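Local coordinates for protein diol-dehydratase (Roseburia inulinivorans, PDB 5I2A) that is a B12-independent glycyl radical enzyme that probably acts as a lyase, dehydrating 1,2-propanediol, at residues A[89-94]-A[160-165]; A[326-331]-A[341-346]; A[695-700]-A[816-821]. All coordinates share one frame; numbering follows the deposited sequence.

Overall arrangement
The three contacts follow one another along the chain and are neighbours in space. Interaction 1 touches interaction 2, with centres 14 Å apart: Tyr-161 CD2 lies 3.4 Å from Asp-331 OD2. Interaction 2 touches interaction 3, with centres 12 Å apart, and here Phe-344 CE1 lies 3.6 Å from both Tyr-818 CD1 and Val-696 CG1. Interaction 3 holds Gly-817, the predicted radical site; the radical itself is absent from this structure. Interaction 1 lies further from that loop, its centre 21 Å from the centre of interaction 3. The side chains of Phe-344 and Val-696 lie about 4 and 5 Å from bound 1,2-ethanediol, probably from the crystallisation liquor, though it may mark a pocket.

Interaction 1 of 3, residues A[89-94]-A[160-165]; sequences PEFSYE and FYNGVG
Ser-92 OG donates a 2.7 Å hydrogen bond to the carbonyl oxygen Tyr-161 O. This joins two loops of the pyruvate formate lyase-like fold: the one leading into helix 94-97 and the one leaving helix 157-161. OG lies in the carbonyl plane of Tyr-161, on a lone pair of Tyr-161 O. OG also has a weak hydrogen bond with Trp-95 NE1.

With Phe-91 CG anti to the carbonyl carbon, chi1 -57°, its ring lies over the backbone of the second loop. Gly-163 N sits 3.6 Å above the ring plane, toward the rim. Gly-163 CA makes a CH-pi contact, 3.8 Å from the centroid of the Phe-91 ring and 17° off its normal. The opposite face carries Glu-90 CG over its centre, and the ring of His-518 also meets Phe-91. An alanine in place of Phe-91 would probably leave Gly-163 CA without its aromatic partner and open a gap beside Ser-281 and His-518.

Ser-281 OG hydrogen-bonds both Asn-162 OD1 and Gly-163 N, which fixes the backbone under the ring. The Asn-162 amide is turned 71° from the Phe-91 ring, and its OD1 lies 3.9 Å from Phe-91 CD2.

Interaction 2 of 3, residues A[326-331]-A[341-346]; sequences LNKCRD and YSLFQN
Tyr-341 begins the contact by meeting the amide of Asn-327. Asn-327 ND2 approaches Tyr-341 CD1 to 3.3 Å, with the amide and ring planes 80° apart. Asn-327 OD1 accepts from Lys-328 N at 2.7 Å, which helps fix the amide. ND2 bonds Arg-83 O, and the phenol OH bonds Pro-110 O. A water donates to both Tyr-341 O and Leu-326 O.

Ser-342 supplies the direct polar link. Its carbonyl O accepts from Arg-330 NH2 at 3.1 Å, with an N-H...O angle of 155°. The Arg-330 chain runs extended from CG to NE, which carries the guanidinium to this oxygen. The donor lies nearly along the C=O axis, and the oxygen is 17° out of the guanidinium plane. Ser-342 OG accepts from Phe-344 N at 2.9 Å, forming an ST turn, and also lies over the centre of one face of the Phe-344 ring.

Leu-343 wedges both methyls into the first loop. CD1 presses on Leu-326 CB at 3.4 Å, a tight contact, and CD2 lies 3.7 Å from Lys-328 CB. Phe-344 turns its ring edge to the arginine and packs beside the glycyl radical loop. At Gln-345, OE1 bonds Gln-273 NE2 and NE2 bonds Leu-323 O.

The two loops flank helix 332-335 and lead into strand 346-350, the edge strand within this chain of the five-stranded mixed sheet of the pyruvate formate lyase-like fold. Leu-326 and Leu-343 pack on helix 262-279, and Arg-330 and Leu-343 touch His-283 of strand 283-285.

Interaction 3 of 3, residues A[695-700]-A[816-821]; sequences PVSANV and AGYSAL
The Tyr-818 ring meets segment 695-700 with Ser-697 N at its edge, near the ring plane. Val-696 CG1 comes at it obliquely, 3.7 Å from Tyr-818 CE1. Phe-344 makes a T-shaped contact with this ring, its CE1 standing over the face on the same side as Val-696 CG1.

Tyr-818 follows Gly-817 in the glycyl radical loop, between the antiparallel strands 812-814 and 819-821. Gly-817 is the predicted radical site. At its backbone angles a CB would jam against Ala-816 O. Its N hydrogen-bonds Gln-789 OE1.

The opposing residues form a type II' beta turn from Pro-695 to Ala-698, closed by Ala-698 N donating to Pro-695 O at 2.8 Å. Val-696 takes its second position with a positive phi of 49°. Ser-697 follows, and its CB lies 3.3 Å from Tyr-818 OH. The phenol bonds Ala-339 O. Ser-697 OG bonds Glu-336 O and Ala-339 N, so both side chains are tied to the loop that follows helix 332-335.

Tyr-818 CG lies between the backbone N and the carbonyl carbon, chi1 71°, which sends the ring toward the turn. On the other side of Gly-817, Ala-816 CB packs against Pro-695 CG at 3.6 Å. The same methyl is 3.3 Å from Val-696 O. A water completes the link: it accepts from Val-696 N at 2.9 Å and donates to Ala-816 O at 2.6 Å.

Interaction 1 of 3, residues A[89-94]-A[160-165]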
# COMPACT_ATOMS: atom_id res chain seq x y z
N PRO A 89 -8.17 -5.71 18.35
CA PRO A 89 -8.28 -6.80 17.37
C PRO A 89 -7.68 -6.45 16.01
O PRO A 89 -7.46 -7.36 15.22
CB PRO A 89 -9.80 -7.02 17.25
CG PRO A 89 -10.39 -5.70 17.58
CD PRO A 89 -9.49 -5.14 18.68
N GLU A 90 -7.41 -5.17 15.75
CA GLU A 90 -6.78 -4.79 14.48
C GLU A 90 -5.38 -5.41 14.36
O GLU A 90 -4.86 -5.58 13.26
CB GLU A 90 -6.71 -3.26 14.33
CG GLU A 90 -5.77 -2.54 15.31
CD GLU A 90 -6.49 -1.99 16.55
OE1 GLU A 90 -6.15 -0.88 17.00
OE2 GLU A 90 -7.39 -2.67 17.07
N PHE A 91 -4.77 -5.74 15.49
CA PHE A 91 -3.44 -6.36 15.47
C PHE A 91 -3.55 -7.87 15.59
O PHE A 91 -3.02 -8.59 14.76
CB PHE A 91 -2.54 -5.78 16.57
CG PHE A 91 -2.39 -4.29 16.49
CD1 PHE A 91 -1.73 -3.70 15.42
CD2 PHE A 91 -2.92 -3.46 17.47
CE1 PHE A 91 -1.61 -2.31 15.32
CE2 PHE A 91 -2.80 -2.08 17.39
CZ PHE A 91 -2.15 -1.50 16.32
N SER A 92 -4.25 -8.34 16.62
CA SER A 92 -4.52 -9.77 16.81
C SER A 92 -5.60 -9.96 17.86
O SER A 92 -5.87 -9.06 18.65
CB SER A 92 -3.26 -10.52 17.22
OG SER A 92 -2.89 -10.17 18.55
N TYR A 93 -6.23 -11.14 17.86
CA TYR A 93 -7.24 -11.45 18.86
C TYR A 93 -7.40 -12.94 19.14
O TYR A 93 -7.96 -13.31 20.16
CB TYR A 93 -8.60 -10.88 18.44
CG TYR A 93 -9.15 -11.58 17.23
CD1 TYR A 93 -9.90 -12.75 17.35
CD2 TYR A 93 -8.91 -11.08 15.95
CE1 TYR A 93 -10.41 -13.41 16.24
CE2 TYR A 93 -9.41 -11.74 14.82
CZ TYR A 93 -10.16 -12.89 14.97
OH TYR A 93 -10.66 -13.55 13.88
N GLU A 94 -6.96 -13.80 18.22
CA GLU A 94 -7.18 -15.22 18.41
C GLU A 94 -6.53 -15.71 19.70
O GLU A 94 -7.09 -16.58 20.36
CB GLU A 94 -6.67 -16.03 17.21
CG GLU A 94 -7.63 -15.96 16.02
CD GLU A 94 -7.18 -16.74 14.79
OE1 GLU A 94 -6.15 -17.45 14.86
OE2 GLU A 94 -7.86 -16.65 13.75
N PHE A 160 4.11 -7.96 16.70
CA PHE A 160 3.30 -8.95 15.97
C PHE A 160 1.88 -8.97 16.54
O PHE A 160 0.92 -8.85 15.80
CB PHE A 160 3.93 -10.34 16.06
CG PHE A 160 3.12 -11.44 15.36
CD1 PHE A 160 3.23 -11.64 13.98
CD2 PHE A 160 2.29 -12.27 16.09
CE1 PHE A 160 2.51 -12.64 13.34
CE2 PHE A 160 1.56 -13.28 15.45
CZ PHE A 160 1.67 -13.46 14.07
N TYR A 161 1.76 -9.11 17.86
CA TYR A 161 0.45 -9.24 18.51
C TYR A 161 -0.26 -7.92 18.81
O TYR A 161 -1.48 -7.89 19.00
CB TYR A 161 0.58 -10.01 19.82
CG TYR A 161 0.98 -11.45 19.67
CD1 TYR A 161 0.10 -12.39 19.14
CD2 TYR A 161 2.23 -11.88 20.08
CE1 TYR A 161 0.47 -13.72 19.01
CE2 TYR A 161 2.61 -13.19 19.97
CZ TYR A 161 1.73 -14.12 19.44
OH TYR A 161 2.14 -15.42 19.33
N ASN A 162 0.50 -6.83 18.89
CA ASN A 162 -0.07 -5.56 19.29
C ASN A 162 0.70 -4.39 18.65
O ASN A 162 1.60 -4.61 17.84
CB ASN A 162 -0.11 -5.47 20.83
CG ASN A 162 -1.51 -5.77 21.40
OD1 ASN A 162 -2.52 -5.29 20.88
ND2 ASN A 162 -1.57 -6.55 22.46
N GLY A 163 0.33 -3.16 18.99
CA GLY A 163 0.87 -1.97 18.35
C GLY A 163 2.36 -1.72 18.60
O GLY A 163 3.00 -2.42 19.39
N VAL A 164 2.90 -0.70 17.94
CA VAL A 164 4.33 -0.44 18.02
C VAL A 164 4.63 0.45 19.24
O VAL A 164 5.13 -0.04 20.25
CB VAL A 164 4.86 0.22 16.73
CG1 VAL A 164 6.35 0.52 16.86
CG2 VAL A 164 4.64 -0.72 15.53
N GLY A 165 4.30 1.73 19.16
CA GLY A 165 4.58 2.64 20.25
C GLY A 165 6.06 2.99 20.30
O GLY A 165 6.62 3.34 19.27
O HOH W 1 -4.17 -7.88 20.55

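Interaction 2 of 3, residues A[326-331]-A[341-346]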
# COMPACT_ATOMS: atom_id res chain seq x y z
N LEU A 326 -3.43 2.87 33.48
CA LEU A 326 -3.44 2.25 32.15
C LEU A 326 -2.81 0.86 32.21
O LEU A 326 -1.93 0.61 33.05
CB LEU A 326 -2.71 3.16 31.14
CG LEU A 326 -3.28 4.57 30.98
CD1 LEU A 326 -2.49 5.36 29.96
CD2 LEU A 326 -4.76 4.52 30.61
N ASN A 327 -3.27 -0.05 31.36
CA ASN A 327 -2.78 -1.43 31.38
C ASN A 327 -2.94 -2.06 29.99
O ASN A 327 -3.48 -1.44 29.07
CB ASN A 327 -3.53 -2.26 32.45
CG ASN A 327 -2.73 -3.47 32.97
OD1 ASN A 327 -1.74 -3.91 32.38
ND2 ASN A 327 -3.20 -4.03 34.09
N LYS A 328 -2.46 -3.28 29.84
CA LYS A 328 -2.44 -3.97 28.56
C LYS A 328 -2.39 -5.47 28.78
O LYS A 328 -1.53 -5.96 29.50
CB LYS A 328 -1.23 -3.50 27.73
CG LYS A 328 -1.00 -4.22 26.40
CD LYS A 328 0.25 -3.61 25.71
CE LYS A 328 0.67 -4.31 24.40
NZ LYS A 328 1.86 -3.57 23.78
N CYS A 329 -3.28 -6.21 28.13
CA CYS A 329 -3.23 -7.66 28.28
C CYS A 329 -2.50 -8.29 27.11
O CYS A 329 -2.85 -8.07 25.96
CB CYS A 329 -4.64 -8.26 28.42
SG CYS A 329 -4.63 -10.07 28.57
N ARG A 330 -1.47 -9.07 27.41
CA ARG A 330 -0.69 -9.78 26.40
C ARG A 330 -0.95 -11.27 26.54
O ARG A 330 -1.28 -11.72 27.62
CB ARG A 330 0.82 -9.49 26.56
CG ARG A 330 1.18 -8.00 26.61
CD ARG A 330 2.67 -7.76 26.89
NE ARG A 330 2.96 -6.33 26.96
CZ ARG A 330 2.77 -5.58 28.04
NH1 ARG A 330 2.30 -6.12 29.17
NH2 ARG A 330 3.04 -4.28 28.00
N ASP A 331 -0.78 -12.03 25.45
CA ASP A 331 -0.95 -13.49 25.51
C ASP A 331 0.02 -14.07 26.53
O ASP A 331 1.08 -13.49 26.76
CB ASP A 331 -0.73 -14.15 24.15
CG ASP A 331 0.72 -14.08 23.69
OD1 ASP A 331 1.49 -15.01 23.99
OD2 ASP A 331 1.09 -13.10 23.03
N TYR A 341 2.62 -6.10 34.57
CA TYR A 341 1.65 -5.12 34.09
C TYR A 341 2.25 -3.78 33.63
O TYR A 341 1.54 -2.80 33.54
CB TYR A 341 0.59 -4.82 35.16
CG TYR A 341 -0.22 -6.01 35.63
CD1 TYR A 341 -1.17 -6.59 34.82
CD2 TYR A 341 -0.05 -6.53 36.91
CE1 TYR A 341 -1.93 -7.67 35.25
CE2 TYR A 341 -0.81 -7.60 37.37
CZ TYR A 341 -1.76 -8.16 36.53
OH TYR A 341 -2.50 -9.22 36.97
N SER A 342 3.56 -3.72 33.37
CA SER A 342 4.18 -2.47 32.96
C SER A 342 3.75 -2.04 31.55
O SER A 342 3.45 -2.87 30.68
CB SER A 342 5.71 -2.56 33.01
OG SER A 342 6.27 -1.26 32.86
N LEU A 343 3.73 -0.72 31.35
CA LEU A 343 3.59 -0.11 30.04
C LEU A 343 4.90 0.61 29.67
O LEU A 343 4.96 1.29 28.64
CB LEU A 343 2.40 0.86 30.01
CG LEU A 343 1.03 0.16 30.04
CD1 LEU A 343 -0.12 1.17 30.06
CD2 LEU A 343 0.91 -0.75 28.84
N PHE A 344 5.90 0.47 30.54
CA PHE A 344 7.25 1.00 30.29
C PHE A 344 7.22 2.47 29.88
O PHE A 344 7.80 2.85 28.86
CB PHE A 344 7.95 0.13 29.22
CG PHE A 344 7.80 -1.34 29.48
CD1 PHE A 344 8.70 -2.00 30.31
CD2 PHE A 344 6.72 -2.05 28.97
CE1 PHE A 344 8.54 -3.36 30.58
CE2 PHE A 344 6.55 -3.41 29.24
CZ PHE A 344 7.46 -4.07 30.03
N GLN A 345 6.50 3.27 30.65
CA GLN A 345 6.33 4.67 30.35
C GLN A 345 7.48 5.43 30.99
O GLN A 345 7.46 5.75 32.18
CB GLN A 345 4.96 5.17 30.84
CG GLN A 345 3.76 4.43 30.18
CD GLN A 345 2.41 4.77 30.82
OE1 GLN A 345 1.59 5.48 30.23
NE2 GLN A 345 2.18 4.25 32.03
N ASN A 346 8.52 5.66 30.19
CA ASN A 346 9.75 6.18 30.74
C ASN A 346 9.72 7.71 30.80
O ASN A 346 9.39 8.37 29.82
CB ASN A 346 10.95 5.72 29.93
CG ASN A 346 12.25 5.85 30.70
OD1 ASN A 346 12.72 6.96 30.96
ND2 ASN A 346 12.85 4.73 31.05
O HOH W 2 -0.84 -1.54 34.32
O HOH W 3 0.80 -4.37 30.90

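Interaction 3 of 3, residues A[695-700]-A[816-821]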
# COMPACT_ATOMS: atom_id res chain seq x y z
N PRO A 695 16.89 -7.18 28.65
CA PRO A 695 16.07 -8.40 28.68
C PRO A 695 14.58 -8.24 28.99
O PRO A 695 13.85 -9.21 28.78
CB PRO A 695 16.72 -9.19 29.80
CG PRO A 695 17.04 -8.12 30.81
CD PRO A 695 17.47 -6.89 29.97
N VAL A 696 14.14 -7.07 29.46
CA VAL A 696 12.82 -6.93 30.07
C VAL A 696 12.69 -8.08 31.08
O VAL A 696 13.60 -8.25 31.88
CB VAL A 696 11.68 -6.92 29.04
CG1 VAL A 696 10.44 -6.24 29.65
CG2 VAL A 696 12.11 -6.13 27.80
N SER A 697 11.64 -8.90 31.05
CA SER A 697 11.64 -10.06 31.94
C SER A 697 11.82 -11.36 31.15
O SER A 697 11.63 -12.46 31.67
CB SER A 697 10.35 -10.12 32.78
OG SER A 697 9.20 -10.44 32.01
N ALA A 698 12.24 -11.23 29.89
CA ALA A 698 12.23 -12.35 28.94
C ALA A 698 13.42 -13.28 29.05
O ALA A 698 13.47 -14.30 28.36
CB ALA A 698 12.12 -11.81 27.51
N ASN A 699 14.39 -12.94 29.90
CA ASN A 699 15.53 -13.81 30.09
C ASN A 699 15.09 -15.11 30.79
O ASN A 699 15.71 -16.14 30.62
CB ASN A 699 16.64 -13.13 30.89
CG ASN A 699 16.19 -12.75 32.29
OD1 ASN A 699 15.18 -12.07 32.47
ND2 ASN A 699 16.91 -13.22 33.29
N VAL A 700 13.99 -15.05 31.54
CA VAL A 700 13.46 -16.26 32.16
C VAL A 700 12.80 -17.20 31.12
O VAL A 700 13.24 -18.33 30.97
CB VAL A 700 12.48 -15.90 33.30
CG1 VAL A 700 11.76 -17.13 33.82
CG2 VAL A 700 13.26 -15.17 34.41
N ALA A 816 13.96 -5.38 35.06
CA ALA A 816 15.05 -4.92 34.19
C ALA A 816 14.56 -3.80 33.29
O ALA A 816 13.86 -4.04 32.32
CB ALA A 816 15.61 -6.07 33.37
N GLY A 817 14.92 -2.57 33.63
CA GLY A 817 14.50 -1.42 32.86
C GLY A 817 13.16 -0.89 33.30
O GLY A 817 12.64 0.06 32.71
N TYR A 818 12.60 -1.53 34.33
CA TYR A 818 11.32 -1.15 34.92
C TYR A 818 11.18 -1.78 36.29
O TYR A 818 11.86 -2.74 36.59
CB TYR A 818 10.13 -1.58 34.05
CG TYR A 818 9.87 -3.08 34.00
CD1 TYR A 818 10.74 -3.94 33.34
CD2 TYR A 818 8.74 -3.63 34.61
CE1 TYR A 818 10.49 -5.32 33.26
CE2 TYR A 818 8.48 -5.01 34.55
CZ TYR A 818 9.35 -5.84 33.87
OH TYR A 818 9.11 -7.20 33.80
N SER A 819 10.27 -1.23 37.08
CA SER A 819 9.98 -1.75 38.40
C SER A 819 8.60 -2.37 38.42
O SER A 819 7.78 -2.08 37.56
CB SER A 819 10.08 -0.64 39.45
OG SER A 819 11.41 -0.12 39.49
N ALA A 820 8.36 -3.24 39.39
CA ALA A 820 7.08 -3.92 39.47
C ALA A 820 6.78 -4.33 40.91
O ALA A 820 7.68 -4.40 41.76
CB ALA A 820 7.07 -5.13 38.55
N LEU A 821 5.50 -4.57 41.19
CA LEU A 821 5.10 -5.10 42.48
C LEU A 821 5.54 -6.57 42.55
O LEU A 821 5.15 -7.38 41.71
CB LEU A 821 3.59 -4.95 42.68
CG LEU A 821 3.15 -3.50 42.93
CD1 LEU A 821 1.68 -3.33 42.67
CD2 LEU A 821 3.49 -3.10 44.38
O HOH W 4 14.92 -4.35 29.95